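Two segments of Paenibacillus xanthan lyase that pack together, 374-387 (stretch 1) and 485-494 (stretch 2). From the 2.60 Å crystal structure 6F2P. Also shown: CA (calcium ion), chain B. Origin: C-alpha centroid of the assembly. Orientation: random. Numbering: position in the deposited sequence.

Stretch 1 (374-387) VQLRPGFGFGLSMF
Stretch 2 485-494: SWFMFDDEIV

Two β-hairpins of one xanthan lyase chain pack face to face, burying 594 Å² in all; strands 380-385 and 485-488 run nearly antiparallel (159° between N-to-C directions), their axes 10.3 Å apart at closest approach, a spacing filled by side chains. At the apolar centre F382 (chi1 t, chi2 73°) points toward stretch 2 and receives I493 CD1 over one ring face, 4.2 Å from the ring centroid, while W486 CD1 lies at the ring edge, 4.3 Å from F382 CZ. M488 SD approaches F382 CD2 obliquely at 3.9 Å. I493 (chi1 m, chi2 114°) also reaches F380, with CD1 3.7 Å from F380 CE2. Next along the strand, L384 (t, p) sets CD1 over the indole face of W486 (m, chi2 -92°), 3.4 Å from CE2, and M386 SD stands 4.1 Å from W486 CZ3. G381 and G383 alternate with these inward residues; a CB on either would point away from stretch 2.

Stretch 1 folds back through a type II turn, R377 to F380, with G379 at phi/psi 107/-22. Paired backbone bonds hold Q375 to F382 (N to O, 2.8 Å both ways); F487 and V494 pair likewise in stretch 2 (F487 N to V494 O 2.7 Å, V494 N to F487 O 2.8 Å). CA atoms of Q375 and M488 lie 6.9 Å apart, those of R377 and D490 6.5 Å.

At the polar edge, Q375 NE2 sits 3.2 Å from M488 O. R377 (m, m, m, chi4 173°) curls so that NE donates to D490 O at 2.9 Å, with D490 CA over one guanidinium face. Water 1 bridges R377 NH2 and D490 O; water 2 links P378 O to D490 O. Beyond, D490 OD1 (2.5 Å), D491 OD1 (2.4 Å) and E492 OE1 and OE2 (both 2.5 Å) bind the calcium ion CA, their CA-to-CB bonds directed away from stretch 1.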

ATOM      1  N   VAL A 374       5.976   8.426  -3.276  1.00 18.85           N
ATOM      2  CA  VAL A 374       6.637   9.544  -3.934  1.00 17.39           C
ATOM      3  C   VAL A 374       6.195  10.875  -3.337  1.00 19.63           C
ATOM      4  O   VAL A 374       4.996  11.135  -3.180  1.00 16.59           O
ATOM      5  CB  VAL A 374       6.375   9.558  -5.453  1.00 15.44           C
ATOM      6  CG1 VAL A 374       6.994  10.786  -6.087  1.00 15.76           C
ATOM      7  CG2 VAL A 374       6.937   8.312  -6.092  1.00 18.21           C
ATOM      8  N   GLN A 375       7.179  11.701  -2.991  1.00 17.01           N
ATOM      9  CA  GLN A 375       6.920  13.059  -2.554  1.00 16.21           C
ATOM     10  C   GLN A 375       7.497  14.035  -3.572  1.00 18.49           C
ATOM     11  O   GLN A 375       8.701  14.053  -3.826  1.00 21.04           O
ATOM     12  CB  GLN A 375       7.516  13.312  -1.169  1.00 12.79           C
ATOM     13  CG  GLN A 375       7.453  14.761  -0.724  1.00 14.61           C
ATOM     14  CD  GLN A 375       6.033  15.256  -0.501  1.00 20.74           C
ATOM     15  OE1 GLN A 375       5.237  15.375  -1.438  1.00 17.95           O
ATOM     16  NE2 GLN A 375       5.707  15.552   0.753  1.00 25.97           N
ATOM     17  N   LEU A 376       6.624  14.828  -4.177  1.00 18.35           N
ATOM     18  CA  LEU A 376       7.051  15.835  -5.128  1.00 15.27           C
ATOM     19  C   LEU A 376       6.717  17.222  -4.571  1.00 21.62           C
ATOM     20  O   LEU A 376       5.547  17.561  -4.366  1.00 22.44           O
ATOM     21  CB  LEU A 376       6.386  15.612  -6.484  1.00 14.25           C
ATOM     22  CG  LEU A 376       6.567  14.240  -7.139  1.00 15.62           C
ATOM     23  CD1 LEU A 376       5.684  14.127  -8.373  1.00 16.04           C
ATOM     24  CD2 LEU A 376       8.017  13.983  -7.511  1.00 13.54           C
ATOM     25  N   ARG A 377       7.763  18.000  -4.311  1.00 21.38           N
ATOM     26  CA  ARG A 377       7.646  19.337  -3.763  1.00 17.54           C
ATOM     27  C   ARG A 377       8.343  20.298  -4.704  1.00 20.06           C
ATOM     28  O   ARG A 377       9.097  19.874  -5.577  1.00 24.30           O
ATOM     29  CB  ARG A 377       8.317  19.399  -2.392  1.00 17.78           C
ATOM     30  CG  ARG A 377       7.698  18.480  -1.365  1.00 20.17           C
ATOM     31  CD  ARG A 377       6.235  18.771  -1.191  1.00 15.90           C
ATOM     32  NE  ARG A 377       6.005  20.177  -0.891  1.00 21.72           N
ATOM     33  CZ  ARG A 377       4.799  20.738  -0.823  1.00 20.32           C
ATOM     34  NH1 ARG A 377       3.718  20.004  -1.043  1.00 15.47           N
ATOM     35  NH2 ARG A 377       4.676  22.033  -0.542  1.00 15.95           N
ATOM     36  N   PRO A 378       8.083  21.601  -4.547  1.00 25.55           N
ATOM     37  CA  PRO A 378       8.869  22.543  -5.346  1.00 23.95           C
ATOM     38  C   PRO A 378      10.350  22.478  -4.977  1.00 23.68           C
ATOM     39  O   PRO A 378      10.714  22.753  -3.836  1.00 24.14           O
ATOM     40  CB  PRO A 378       8.268  23.904  -4.981  1.00 18.13           C
ATOM     41  CG  PRO A 378       7.512  23.676  -3.699  1.00 19.30           C
ATOM     42  CD  PRO A 378       7.024  22.270  -3.769  1.00 18.31           C
ATOM     43  N   GLY A 379      11.189  22.097  -5.936  1.00 22.93           N
ATOM     44  CA  GLY A 379      12.620  22.028  -5.718  1.00 23.43           C
ATOM     45  C   GLY A 379      13.199  20.622  -5.605  1.00 26.22           C
ATOM     46  O   GLY A 379      14.398  20.423  -5.818  1.00 24.87           O
ATOM     47  N   PHE A 380      12.370  19.639  -5.261  1.00 18.07           N
ATOM     48  CA  PHE A 380      12.876  18.277  -5.146  1.00 20.27           C
ATOM     49  C   PHE A 380      11.820  17.187  -5.314  1.00 20.66           C
ATOM     50  O   PHE A 380      10.622  17.431  -5.208  1.00 17.98           O
ATOM     51  CB  PHE A 380      13.622  18.086  -3.825  1.00 16.12           C
ATOM     52  CG  PHE A 380      12.752  18.240  -2.603  1.00 21.62           C
ATOM     53  CD1 PHE A 380      12.497  19.497  -2.066  1.00 17.86           C
ATOM     54  CD2 PHE A 380      12.205  17.129  -1.983  1.00 18.03           C
ATOM     55  CE1 PHE A 380      11.712  19.644  -0.942  1.00 14.89           C
ATOM     56  CE2 PHE A 380      11.417  17.267  -0.853  1.00 22.40           C
ATOM     57  CZ  PHE A 380      11.166  18.531  -0.332  1.00 22.66           C
ATOM     58  N   GLY A 381      12.291  15.980  -5.598  1.00 18.39           N
ATOM     59  CA  GLY A 381      11.442  14.811  -5.646  1.00 15.94           C
ATOM     60  C   GLY A 381      12.045  13.786  -4.714  1.00 17.08           C
ATOM     61  O   GLY A 381      13.256  13.764  -4.502  1.00 18.91           O
ATOM     62  N   PHE A 382      11.203  12.939  -4.144  1.00 15.73           N
ATOM     63  CA  PHE A 382      11.658  11.971  -3.169  1.00 14.40           C
ATOM     64  C   PHE A 382      10.957  10.650  -3.410  1.00 15.55           C
ATOM     65  O   PHE A 382       9.730  10.573  -3.397  1.00 19.26           O
ATOM     66  CB  PHE A 382      11.348  12.478  -1.766  1.00 16.22           C
ATOM     67  CG  PHE A 382      11.900  11.617  -0.665  1.00 18.00           C
ATOM     68  CD1 PHE A 382      13.264  11.600  -0.394  1.00 15.33           C
ATOM     69  CD2 PHE A 382      11.054  10.848   0.121  1.00 10.98           C
ATOM     70  CE1 PHE A 382      13.774  10.824   0.639  1.00 12.85           C
ATOM     71  CE2 PHE A 382      11.556  10.070   1.153  1.00 11.33           C
ATOM     72  CZ  PHE A 382      12.917  10.061   1.412  1.00 13.06           C
ATOM     73  N   GLY A 383      11.742   9.609  -3.642  1.00 12.73           N
ATOM     74  CA  GLY A 383      11.198   8.289  -3.869  1.00 13.51           C
ATOM     75  C   GLY A 383      11.485   7.411  -2.675  1.00 14.91           C
ATOM     76  O   GLY A 383      12.546   7.525  -2.055  1.00 16.59           O
ATOM     77  N   LEU A 384      10.545   6.535  -2.344  1.00 12.48           N
ATOM     78  CA  LEU A 384      10.729   5.666  -1.194  1.00 12.39           C
ATOM     79  C   LEU A 384      10.477   4.214  -1.572  1.00 15.91           C
ATOM     80  O   LEU A 384       9.402   3.866  -2.082  1.00 13.37           O
ATOM     81  CB  LEU A 384       9.809   6.103  -0.061  1.00 12.61           C
ATOM     82  CG  LEU A 384      10.014   5.412   1.279  1.00 15.66           C
ATOM     83  CD1 LEU A 384      11.350   5.800   1.883  1.00 17.10           C
ATOM     84  CD2 LEU A 384       8.902   5.800   2.190  1.00 13.01           C
ATOM     85  N   SER A 385      11.475   3.370  -1.320  1.00 14.71           N
ATOM     86  CA  SER A 385      11.432   1.978  -1.760  1.00 14.14           C
ATOM     87  C   SER A 385      11.432   0.975  -0.609  1.00 16.54           C
ATOM     88  O   SER A 385      12.423   0.825   0.110  1.00 16.24           O
ATOM     89  CB  SER A 385      12.598   1.683  -2.698  1.00 11.40           C
ATOM     90  OG  SER A 385      12.602   0.316  -3.065  1.00 13.56           O
ATOM     91  N   MET A 386      10.320   0.271  -0.452  1.00 13.69           N
ATOM     92  CA  MET A 386      10.160  -0.651   0.654  1.00 13.64           C
ATOM     93  C   MET A 386       9.840  -2.052   0.151  1.00 15.60           C
ATOM     94  O   MET A 386       9.630  -2.264  -1.046  1.00 14.31           O
ATOM     95  CB  MET A 386       9.010  -0.182   1.548  1.00 13.10           C
ATOM     96  CG  MET A 386       9.164   1.221   2.080  1.00 17.96           C
ATOM     97  SD  MET A 386       7.674   1.830   2.895  1.00 20.57           S
ATOM     98  CE  MET A 386       6.652   2.287   1.488  1.00 11.75           C
ATOM     99  N   PHE A 387       9.797  -3.005   1.075  1.00 13.37           N
ATOM    100  CA  PHE A 387       9.210  -4.301   0.785  1.00 17.25           C
ATOM    101  C   PHE A 387       8.574  -4.901   2.033  1.00 18.69           C
ATOM    102  O   PHE A 387       8.820  -4.445   3.146  1.00 18.16           O
ATOM    103  CB  PHE A 387      10.201  -5.248   0.082  1.00 17.94           C
ATOM    104  CG  PHE A 387      11.136  -5.986   1.003  1.00 15.04           C
ATOM    105  CD1 PHE A 387      12.277  -5.376   1.500  1.00 15.31           C
ATOM    106  CD2 PHE A 387      10.908  -7.316   1.318  1.00 17.08           C
ATOM    107  CE1 PHE A 387      13.156  -6.068   2.329  1.00 11.06           C
ATOM    108  CE2 PHE A 387      11.784  -8.014   2.138  1.00 15.80           C
ATOM    109  CZ  PHE A 387      12.908  -7.385   2.642  1.00 10.75           C
ATOM    110  N   SER A 485      10.674   5.045   9.667  1.00 15.37           N
ATOM    111  CA  SER A 485       9.546   5.882   9.290  1.00 15.64           C
ATOM    112  C   SER A 485      10.018   7.114   8.536  1.00 13.34           C
ATOM    113  O   SER A 485      11.095   7.642   8.795  1.00 13.65           O
ATOM    114  CB  SER A 485       8.738   6.291  10.526  1.00 13.35           C
ATOM    115  OG  SER A 485       8.107   5.168  11.120  1.00 11.76           O
ATOM    116  N   TRP A 486       9.207   7.566   7.592  1.00 11.84           N
ATOM    117  CA  TRP A 486       9.538   8.765   6.845  1.00 13.77           C
ATOM    118  C   TRP A 486       8.384   9.768   6.942  1.00 16.60           C
ATOM    119  O   TRP A 486       7.213   9.384   6.910  1.00 13.89           O
ATOM    120  CB  TRP A 486       9.872   8.417   5.393  1.00 11.65           C
ATOM    121  CG  TRP A 486      11.052   7.487   5.249  1.00 13.43           C
ATOM    122  CD1 TRP A 486      12.367   7.840   5.077  1.00 12.52           C
ATOM    123  CD2 TRP A 486      11.024   6.053   5.263  1.00 12.86           C
ATOM    124  NE1 TRP A 486      13.153   6.711   4.987  1.00  9.29           N
ATOM    125  CE2 TRP A 486      12.354   5.603   5.093  1.00 12.93           C
ATOM    126  CE3 TRP A 486      10.004   5.105   5.401  1.00 11.57           C
ATOM    127  CZ2 TRP A 486      12.688   4.243   5.056  1.00 12.51           C
ATOM    128  CZ3 TRP A 486      10.340   3.753   5.371  1.00 13.57           C
ATOM    129  CH2 TRP A 486      11.675   3.338   5.198  1.00 12.13           C
ATOM    130  N   PHE A 487       8.722  11.045   7.107  1.00 14.53           N
ATOM    131  CA  PHE A 487       7.717  12.082   7.320  1.00 16.83           C
ATOM    132  C   PHE A 487       8.002  13.200   6.351  1.00 13.59           C
ATOM    133  O   PHE A 487       8.989  13.918   6.482  1.00 16.01           O
ATOM    134  CB  PHE A 487       7.748  12.582   8.767  1.00 14.96           C
ATOM    135  CG  PHE A 487       7.568  11.483   9.782  1.00 14.07           C
ATOM    136  CD1 PHE A 487       8.628  10.652  10.120  1.00  9.17           C
ATOM    137  CD2 PHE A 487       6.332  11.273  10.388  1.00 13.31           C
ATOM    138  CE1 PHE A 487       8.464   9.632  11.040  1.00 10.68           C
ATOM    139  CE2 PHE A 487       6.158  10.254  11.316  1.00 10.55           C
ATOM    140  CZ  PHE A 487       7.229   9.434  11.645  1.00 13.30           C
ATOM    141  N   MET A 488       7.136  13.330   5.360  1.00 13.67           N
ATOM    142  CA  MET A 488       7.437  14.147   4.201  1.00 15.70           C
ATOM    143  C   MET A 488       6.522  15.359   4.142  1.00 17.84           C
ATOM    144  O   MET A 488       5.327  15.216   3.905  1.00 23.38           O
ATOM    145  CB  MET A 488       7.302  13.276   2.952  1.00 13.99           C
ATOM    146  CG  MET A 488       8.323  12.141   2.928  1.00 13.19           C
ATOM    147  SD  MET A 488       7.795  10.598   2.158  1.00 14.71           S
ATOM    148  CE  MET A 488       6.802   9.858   3.448  1.00 14.41           C
ATOM    149  N   PHE A 489       7.080  16.546   4.374  1.00 16.80           N
ATOM    150  CA  PHE A 489       6.270  17.761   4.499  1.00 17.00           C
ATOM    151  C   PHE A 489       6.459  18.717   3.331  1.00 19.68           C
ATOM    152  O   PHE A 489       6.561  18.279   2.188  1.00 24.30           O
ATOM    153  CB  PHE A 489       6.530  18.456   5.839  1.00 15.17           C
ATOM    154  CG  PHE A 489       6.223  17.591   7.038  1.00 15.82           C
ATOM    155  CD1 PHE A 489       4.922  17.192   7.309  1.00 15.85           C
ATOM    156  CD2 PHE A 489       7.235  17.168   7.884  1.00 13.95           C
ATOM    157  CE1 PHE A 489       4.631  16.393   8.416  1.00 14.48           C
ATOM    158  CE2 PHE A 489       6.959  16.371   8.986  1.00 12.40           C
ATOM    159  CZ  PHE A 489       5.654  15.984   9.255  1.00 16.74           C
ATOM    160  N   ASP A 490       6.490  20.019   3.597  1.00 15.68           N
ATOM    161  CA  ASP A 490       6.576  20.970   2.486  1.00 20.29           C
ATOM    162  C   ASP A 490       7.990  21.130   1.918  1.00 16.42           C
ATOM    163  O   ASP A 490       8.155  21.279   0.714  1.00 18.36           O
ATOM    164  CB  ASP A 490       5.964  22.333   2.844  1.00 18.56           C
ATOM    165  CG  ASP A 490       6.552  22.922   4.099  1.00 17.22           C
ATOM    166  OD1 ASP A 490       7.053  22.140   4.923  1.00 20.98           O
ATOM    167  OD2 ASP A 490       6.514  24.160   4.272  1.00 22.92           O
ATOM    168  N   ASP A 491       9.005  21.100   2.777  1.00 17.43           N
ATOM    169  CA  ASP A 491      10.376  21.313   2.323  1.00 15.79           C
ATOM    170  C   ASP A 491      11.369  20.521   3.158  1.00 15.18           C
ATOM    171  O   ASP A 491      12.558  20.804   3.138  1.00 18.82           O
ATOM    172  CB  ASP A 491      10.741  22.804   2.339  1.00 15.14           C
ATOM    173  CG  ASP A 491      10.589  23.441   3.719  1.00 22.76           C
ATOM    174  OD1 ASP A 491      10.152  22.754   4.668  1.00 21.56           O
ATOM    175  OD2 ASP A 491      10.870  24.651   3.842  1.00 26.23           O
ATOM    176  N   GLU A 492      10.879  19.536   3.899  1.00 15.11           N
ATOM    177  CA  GLU A 492      11.764  18.663   4.655  1.00 18.82           C
ATOM    178  C   GLU A 492      11.247  17.241   4.644  1.00 17.03           C
ATOM    179  O   GLU A 492      10.050  17.008   4.470  1.00 18.06           O
ATOM    180  CB  GLU A 492      11.912  19.133   6.108  1.00 15.75           C
ATOM    181  CG  GLU A 492      10.632  19.099   6.922  1.00 12.83           C
ATOM    182  CD  GLU A 492       9.877  20.419   6.878  1.00 21.60           C
ATOM    183  OE1 GLU A 492       9.008  20.565   5.996  1.00 21.24           O
ATOM    184  OE2 GLU A 492      10.150  21.313   7.718  1.00 20.84           O
ATOM    185  N   ILE A 493      12.167  16.298   4.820  1.00 13.26           N
ATOM    186  CA  ILE A 493      11.813  14.911   5.083  1.00 15.11           C
ATOM    187  C   ILE A 493      12.433  14.480   6.402  1.00 15.32           C
ATOM    188  O   ILE A 493      13.641  14.598   6.593  1.00 20.06           O
ATOM    189  CB  ILE A 493      12.318  13.965   3.988  1.00 15.05           C
ATOM    190  CG1 ILE A 493      11.675  14.314   2.648  1.00 15.33           C
ATOM    191  CG2 ILE A 493      12.016  12.526   4.362  1.00  8.45           C
ATOM    192  CD1 ILE A 493      12.655  14.824   1.633  1.00 17.37           C
ATOM    193  N   VAL A 494      11.613  14.001   7.325  1.00 11.46           N
ATOM    194  CA  VAL A 494      12.156  13.494   8.573  1.00 12.64           C
ATOM    195  C   VAL A 494      12.215  11.978   8.495  1.00 15.08           C
ATOM    196  O   VAL A 494      11.234  11.330   8.116  1.00 15.75           O
ATOM    197  CB  VAL A 494      11.317  13.925   9.790  1.00 16.33           C
ATOM    198  CG1 VAL A 494      11.927  13.378  11.076  1.00 10.36           C
ATOM    199  CG2 VAL A 494      11.200  15.448   9.850  1.00 13.15           C
TER
HETATM  200 CA    CA B1101       8.707  23.001   6.572  1.00 20.09          CA
HETATM  201  O   HOH W   1       6.868  24.086  -0.253  1.00 18.11           O
HETATM  202  O   HOH W   2       9.632  23.049  -1.125  1.00 20.71           O